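Side-chain contacts in plasmodium falciparum gamete antigen 27/25 (Plasmodium falciparum, PDB 1N81), which is needed for sexual development of the malaria parasite as a gametocyte protein, has no settled molecular function, and may form dimers: residues A[106-111]-A[148-153]; A[34-37]-A[41-44]; A[118-123]-A[172-177]. All blocks are in the same frame, centred on the assembly; numbering follows the deposited sequence.

Contact 1. Residues A[106-111]-A[148-153]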
# COMPACT_ATOMS: atom_id res chain seq x y z
N LEU A 106 -3.51 7.23 -3.86
CA LEU A 106 -3.04 6.45 -2.73
C LEU A 106 -4.24 5.78 -2.09
O LEU A 106 -4.20 4.61 -1.72
CB LEU A 106 -2.33 7.36 -1.69
CG LEU A 106 -0.98 7.97 -2.14
CD1 LEU A 106 -0.38 8.81 -1.03
CD2 LEU A 106 0.02 6.87 -2.56
N TRP A 107 -5.32 6.54 -1.97
CA TRP A 107 -6.56 6.06 -1.37
C TRP A 107 -7.08 4.84 -2.13
O TRP A 107 -7.46 3.84 -1.52
CB TRP A 107 -7.61 7.17 -1.42
CG TRP A 107 -8.87 6.91 -0.69
CD1 TRP A 107 -9.17 7.32 0.58
CD2 TRP A 107 -10.04 6.19 -1.17
NE1 TRP A 107 -10.44 6.90 0.92
CE2 TRP A 107 -10.99 6.21 -0.13
CE3 TRP A 107 -10.35 5.54 -2.37
CZ2 TRP A 107 -12.25 5.58 -0.25
CZ3 TRP A 107 -11.60 4.92 -2.49
CH2 TRP A 107 -12.53 4.95 -1.43
N VAL A 108 -7.09 4.96 -3.45
CA VAL A 108 -7.58 3.90 -4.30
C VAL A 108 -6.79 2.61 -4.08
O VAL A 108 -7.37 1.55 -3.86
CB VAL A 108 -7.51 4.31 -5.77
CG1 VAL A 108 -7.68 3.05 -6.69
CG2 VAL A 108 -8.64 5.38 -6.05
N GLU A 109 -5.47 2.72 -4.09
CA GLU A 109 -4.61 1.56 -3.90
C GLU A 109 -4.84 0.98 -2.50
O GLU A 109 -5.00 -0.25 -2.35
CB GLU A 109 -3.14 1.96 -4.11
CG GLU A 109 -2.18 0.76 -4.07
CD GLU A 109 -0.73 1.12 -4.36
OE1 GLU A 109 0.13 0.24 -4.19
OE2 GLU A 109 -0.44 2.28 -4.75
N GLN A 110 -4.90 1.83 -1.48
CA GLN A 110 -5.09 1.31 -0.13
C GLN A 110 -6.46 0.60 0.01
O GLN A 110 -6.56 -0.50 0.60
CB GLN A 110 -4.92 2.42 0.92
CG GLN A 110 -5.01 1.87 2.33
CD GLN A 110 -4.64 2.87 3.39
OE1 GLN A 110 -4.54 4.06 3.13
NE2 GLN A 110 -4.45 2.39 4.60
N ARG A 111 -7.49 1.19 -0.57
CA ARG A 111 -8.80 0.55 -0.55
C ARG A 111 -8.84 -0.81 -1.30
O ARG A 111 -9.50 -1.75 -0.86
CB ARG A 111 -9.83 1.45 -1.21
CG ARG A 111 -11.18 0.84 -1.30
CD ARG A 111 -11.77 0.54 0.08
NE ARG A 111 -13.24 0.53 0.04
CZ ARG A 111 -14.02 1.51 0.51
NH1 ARG A 111 -13.49 2.58 1.07
NH2 ARG A 111 -15.34 1.41 0.41
N TYR A 148 -13.46 5.22 -10.16
CA TYR A 148 -14.74 5.89 -10.46
C TYR A 148 -15.24 6.67 -9.26
O TYR A 148 -15.54 7.86 -9.35
CB TYR A 148 -15.81 4.86 -10.87
CG TYR A 148 -17.19 5.46 -11.01
CD1 TYR A 148 -17.48 6.35 -12.04
CD2 TYR A 148 -18.19 5.21 -10.06
CE1 TYR A 148 -18.72 7.00 -12.12
CE2 TYR A 148 -19.43 5.85 -10.12
CZ TYR A 148 -19.68 6.75 -11.16
OH TYR A 148 -20.89 7.38 -11.24
N VAL A 149 -15.28 6.00 -8.11
CA VAL A 149 -15.74 6.62 -6.88
C VAL A 149 -14.92 7.82 -6.44
O VAL A 149 -15.46 8.80 -5.94
CB VAL A 149 -15.74 5.59 -5.75
CG1 VAL A 149 -15.68 6.27 -4.41
CG2 VAL A 149 -16.99 4.72 -5.85
N LYS A 150 -13.62 7.76 -6.64
CA LYS A 150 -12.74 8.83 -6.19
C LYS A 150 -12.43 9.82 -7.32
O LYS A 150 -11.68 10.78 -7.15
CB LYS A 150 -11.45 8.19 -5.64
CG LYS A 150 -10.87 8.84 -4.40
CD LYS A 150 -11.79 8.76 -3.19
CE LYS A 150 -11.21 9.63 -2.09
NZ LYS A 150 -12.18 10.01 -1.04
N ASP A 151 -13.04 9.57 -8.47
CA ASP A 151 -12.85 10.40 -9.64
C ASP A 151 -11.37 10.56 -10.03
O ASP A 151 -10.84 11.65 -10.06
CB ASP A 151 -13.50 11.77 -9.43
CG ASP A 151 -13.51 12.62 -10.69
OD1 ASP A 151 -13.77 12.07 -11.78
OD2 ASP A 151 -13.25 13.84 -10.58
N VAL A 152 -10.70 9.45 -10.31
CA VAL A 152 -9.31 9.52 -10.74
C VAL A 152 -9.16 8.50 -11.83
O VAL A 152 -10.01 7.61 -11.96
CB VAL A 152 -8.30 9.16 -9.59
CG1 VAL A 152 -8.30 10.23 -8.53
CG2 VAL A 152 -8.65 7.83 -8.97
N LYS A 153 -8.12 8.62 -12.64
CA LYS A 153 -7.85 7.65 -13.69
C LYS A 153 -6.35 7.38 -13.77
O LYS A 153 -5.56 8.27 -14.09
CB LYS A 153 -8.35 8.15 -15.05
CG LYS A 153 -8.88 7.02 -15.96
CD LYS A 153 -8.04 5.74 -15.86
CE LYS A 153 -8.63 4.58 -16.66
NZ LYS A 153 -8.33 4.69 -18.12
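W107 spreads the flat of its indole beneath the aliphatic chain of K150, which passes over it at about a right angle. With CG anti to the backbone N (chi1 -172°), the indole is set outward from helix 96-122 toward the end of helix 136-150. K150 CD lies over the six-membered ring of W107, 3.8 Å from its centroid and 17° off the normal, a CH-pi contact. The lysine, bent at chi2, carries on across the ring system, and K150 NZ ends 4.1 Å from the centroid of the five-membered ring of W107. That cation-pi contact is almost straight above the face, 13° off the normal. The opposite face of the indole is backed by CB of R111, one turn further along its own helix. Next, V108 points its CG2 at the same partner segment, 4.0 Å from K150 CB and 3.8 Å from V152 CG2, and also packs on F143. The lysine thus serves both residues, its root on the valine and its end on the tryptophan. A Schellman motif at D151, whose phi is positive, ends helix 136-150, and V152 beyond it packs with K150 on helix 96-122: a helix end against a helix side in an all-helical fold.

Contact 2. Residues A[34-37]-A[41-44]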
# COMPACT_ATOMS: atom_id res chain seq x y z
N MET A 34 7.31 17.91 -2.98
CA MET A 34 6.67 19.14 -3.40
C MET A 34 7.42 20.37 -2.86
O MET A 34 7.60 21.34 -3.58
CB MET A 34 5.21 19.13 -2.95
CG MET A 34 4.35 20.31 -3.41
SD MET A 34 4.62 21.71 -2.31
CE MET A 34 3.77 21.17 -0.83
N THR A 35 7.91 20.32 -1.63
CA THR A 35 8.63 21.47 -1.09
C THR A 35 10.02 21.59 -1.71
O THR A 35 10.68 22.61 -1.57
CB THR A 35 8.82 21.40 0.46
OG1 THR A 35 9.77 20.39 0.81
CG2 THR A 35 7.49 21.13 1.16
N LEU A 36 10.46 20.54 -2.40
CA LEU A 36 11.77 20.56 -3.04
C LEU A 36 11.62 20.77 -4.55
O LEU A 36 12.60 20.67 -5.29
CB LEU A 36 12.52 19.24 -2.81
CG LEU A 36 12.83 18.70 -1.42
CD1 LEU A 36 13.38 17.28 -1.55
CD2 LEU A 36 13.85 19.59 -0.72
N SER A 37 10.41 21.06 -5.01
CA SER A 37 10.17 21.21 -6.43
C SER A 37 10.91 22.36 -7.10
O SER A 37 11.05 22.36 -8.32
CB SER A 37 8.67 21.32 -6.71
OG SER A 37 8.12 22.54 -6.24
N GLU A 41 17.85 18.37 -8.43
CA GLU A 41 19.02 17.79 -7.78
C GLU A 41 18.67 17.31 -6.38
O GLU A 41 18.95 16.18 -6.03
CB GLU A 41 20.19 18.78 -7.72
CG GLU A 41 20.77 19.15 -9.10
CD GLU A 41 21.23 17.95 -9.94
OE1 GLU A 41 21.32 16.82 -9.40
OE2 GLU A 41 21.52 18.14 -11.15
N LYS A 42 18.08 18.18 -5.56
CA LYS A 42 17.66 17.76 -4.22
C LYS A 42 16.45 16.87 -4.48
O LYS A 42 16.35 15.75 -3.98
CB LYS A 42 17.24 18.95 -3.36
CG LYS A 42 18.38 19.87 -2.96
CD LYS A 42 17.98 20.87 -1.88
CE LYS A 42 19.17 21.76 -1.51
NZ LYS A 42 18.81 22.79 -0.49
N PHE A 43 15.54 17.41 -5.28
CA PHE A 43 14.33 16.72 -5.67
C PHE A 43 14.77 15.39 -6.28
O PHE A 43 14.35 14.33 -5.84
CB PHE A 43 13.58 17.54 -6.71
CG PHE A 43 12.31 16.90 -7.19
CD1 PHE A 43 11.11 17.09 -6.52
CD2 PHE A 43 12.31 16.08 -8.32
CE1 PHE A 43 9.93 16.50 -6.95
CE2 PHE A 43 11.13 15.48 -8.77
CZ PHE A 43 9.94 15.68 -8.08
N ASN A 44 15.66 15.46 -7.27
CA ASN A 44 16.12 14.24 -7.92
C ASN A 44 16.71 13.27 -6.93
O ASN A 44 16.43 12.08 -7.00
CB ASN A 44 17.15 14.51 -9.02
CG ASN A 44 17.43 13.28 -9.85
OD1 ASN A 44 18.49 12.67 -9.75
ND2 ASN A 44 16.46 12.89 -10.67
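L36 and F43 meet where the chain turns back between helix 13-35 and helix 42-47, their CA atoms only 5.3 Å apart. The closest approach is polar against apolar: the carbonyl O of L36 lies 3.6 Å from F43 CB and also comes near CD1, oblique to the phenyl ring. Beside it the two CB atoms lie side by side, L36 CB to F43 CB 4.4 Å. Farther out, L36 CD1 stops 4.1 Å from the backbone O of K42, while L36 CD2 lies 4.3 Å from CB of the same lysine. The lysine chain then runs on away from the contact, where NZ makes a long, weak ion pair with D39. CA of S37 touches the ring of F43 at CD1, again obliquely; F43 CG, anti to the backbone N (chi1 179°), puts the phenyl there.

The next shell holds the end of helix 13-35. M34 O accepts two bonds from S37, one from the backbone N and one from OG at 3.0 Å; the hydroxyl arrives at a C=O...O angle of 151°, tilted 16° from the carbonyl plane. L36 is the first residue to leave the helix, and E41 occupies the N-cap position of the next one. V94 in a loop touches both M34 and F43. No hydrogen bond joins the two segments, so their contact rests on van der Waals packing, while the two bonds from S37 to M34 O lie within 34-37.

Contact 3. Residues A[118-123]-A[172-177]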
# COMPACT_ATOMS: atom_id res chain seq x y z
N ILE A 118 -9.95 -8.88 2.48
CA ILE A 118 -11.18 -9.46 3.04
C ILE A 118 -11.50 -10.77 2.34
O ILE A 118 -11.87 -11.74 2.98
CB ILE A 118 -12.42 -8.55 2.87
CG1 ILE A 118 -12.24 -7.25 3.64
CG2 ILE A 118 -13.68 -9.32 3.35
CD1 ILE A 118 -11.92 -7.44 5.12
N ASN A 119 -11.37 -10.80 1.02
CA ASN A 119 -11.65 -12.01 0.26
C ASN A 119 -10.62 -13.09 0.67
O ASN A 119 -10.97 -14.25 0.79
CB ASN A 119 -11.57 -11.74 -1.25
CG ASN A 119 -12.78 -10.94 -1.78
OD1 ASN A 119 -13.76 -11.50 -2.24
ND2 ASN A 119 -12.69 -9.63 -1.68
N VAL A 120 -9.38 -12.69 0.89
CA VAL A 120 -8.34 -13.63 1.32
C VAL A 120 -8.69 -14.29 2.68
O VAL A 120 -8.70 -15.51 2.80
CB VAL A 120 -6.96 -12.92 1.42
CG1 VAL A 120 -5.94 -13.82 2.11
CG2 VAL A 120 -6.46 -12.55 -0.00
N ASP A 121 -9.00 -13.48 3.68
CA ASP A 121 -9.37 -13.99 5.00
C ASP A 121 -10.52 -15.00 4.98
O ASP A 121 -10.55 -15.95 5.77
CB ASP A 121 -9.81 -12.85 5.94
CG ASP A 121 -8.69 -11.89 6.28
OD1 ASP A 121 -7.50 -12.23 6.08
OD2 ASP A 121 -9.03 -10.79 6.77
N HIS A 122 -11.48 -14.79 4.08
CA HIS A 122 -12.63 -15.67 4.00
C HIS A 122 -12.39 -16.95 3.23
O HIS A 122 -13.23 -17.84 3.29
CB HIS A 122 -13.82 -14.94 3.38
CG HIS A 122 -14.29 -13.76 4.18
ND1 HIS A 122 -15.35 -12.97 3.78
CD2 HIS A 122 -13.83 -13.22 5.34
CE1 HIS A 122 -15.52 -11.99 4.66
NE2 HIS A 122 -14.61 -12.12 5.61
N ALA A 123 -11.29 -17.05 2.49
CA ALA A 123 -11.01 -18.28 1.74
C ALA A 123 -10.48 -19.34 2.72
O ALA A 123 -9.78 -19.02 3.68
CB ALA A 123 -10.01 -18.02 0.64
N ASP A 172 3.37 -10.01 1.63
CA ASP A 172 4.22 -9.55 2.71
C ASP A 172 3.53 -9.27 4.01
O ASP A 172 4.11 -9.47 5.07
CB ASP A 172 4.91 -8.23 2.36
CG ASP A 172 6.02 -8.40 1.42
OD1 ASP A 172 6.34 -9.57 1.11
OD2 ASP A 172 6.59 -7.38 1.00
N VAL A 173 2.30 -8.78 3.95
CA VAL A 173 1.64 -8.34 5.17
C VAL A 173 0.58 -9.20 5.82
O VAL A 173 0.53 -9.28 7.04
CB VAL A 173 1.10 -6.89 4.94
CG1 VAL A 173 0.46 -6.34 6.21
CG2 VAL A 173 2.28 -5.98 4.47
N VAL A 174 -0.27 -9.84 5.03
CA VAL A 174 -1.33 -10.68 5.56
C VAL A 174 -0.69 -11.75 6.45
O VAL A 174 0.30 -12.37 6.05
CB VAL A 174 -2.12 -11.38 4.43
CG1 VAL A 174 -3.15 -12.35 5.04
CG2 VAL A 174 -2.84 -10.34 3.57
N ASP A 175 -1.26 -11.96 7.63
CA ASP A 175 -0.76 -12.96 8.58
C ASP A 175 -1.90 -13.72 9.24
O ASP A 175 -1.66 -14.57 10.10
CB ASP A 175 0.09 -12.29 9.67
CG ASP A 175 -0.75 -11.52 10.68
OD1 ASP A 175 -0.21 -11.04 11.70
OD2 ASP A 175 -1.97 -11.39 10.46
N SER A 176 -3.13 -13.45 8.82
CA SER A 176 -4.30 -14.09 9.42
C SER A 176 -4.38 -15.62 9.28
O SER A 176 -5.00 -16.28 10.08
CB SER A 176 -5.59 -13.49 8.85
OG SER A 176 -5.73 -13.83 7.48
N TYR A 177 -3.76 -16.17 8.25
CA TYR A 177 -3.81 -17.61 8.04
C TYR A 177 -2.59 -18.35 8.65
O TYR A 177 -2.51 -19.56 8.58
CB TYR A 177 -3.85 -17.89 6.55
CG TYR A 177 -2.57 -17.46 5.87
CD1 TYR A 177 -1.45 -18.32 5.80
CD2 TYR A 177 -2.42 -16.15 5.40
CE1 TYR A 177 -0.22 -17.85 5.26
CE2 TYR A 177 -1.21 -15.68 4.86
CZ TYR A 177 -0.12 -16.52 4.80
OH TYR A 177 1.05 -16.00 4.28
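V174 opens the contact just after helix 156-173 gives way to a loop, its CG1 reaching CG1 of V120 at 4.3 Å. The same methyl of V174 lies 4.5 Å from D121 OD1, at the margin of contact, and it also meets the ring edge of Y177 in the plane of the ring. Two residues on, S176 makes the polar link: its OG donates to D121 OD1 at 2.8 Å. A chi1 of 68° places that hydroxyl between the backbone N and the carbonyl carbon, facing the carboxylate. The hydrogen bond reaches OD1 from above the carboxylate plane, 46° out of it. CB of S176, which carries the bonded hydroxyl, comes to 3.6 Å from D121 OD1. A buried valine pair and a more exposed serine-aspartate bond lie next to each other, apolar inside and polar outside. The loop is thus tied to the last turns of helix 96-122, while helix 126-133 packs against both partners through I132 on V120 and M133 on V174. Helix 13-35 lies alongside too, I15 touching V174.

The three contacts are spread over one all-helical chain. Contacts 1 and 3 share helix 96-122: contact 1 uses its middle and contact 3 its C-terminal end, each joined to the segment where a later helix runs out, 136-150 or 156-173. Their centres are about 22 Å apart, their nearest atoms about 8 Å, and their segments alternate along the sequence. Contact 2 is local, closing before either of the others opens. Its centre lies about 26 Å from that of contact 1 and about 38 Å from that of contact 3, on the opposite side of the chain's centre from the latter. Helix 13-35, which ends in contact 2, also packs on residues of contacts 1 and 3.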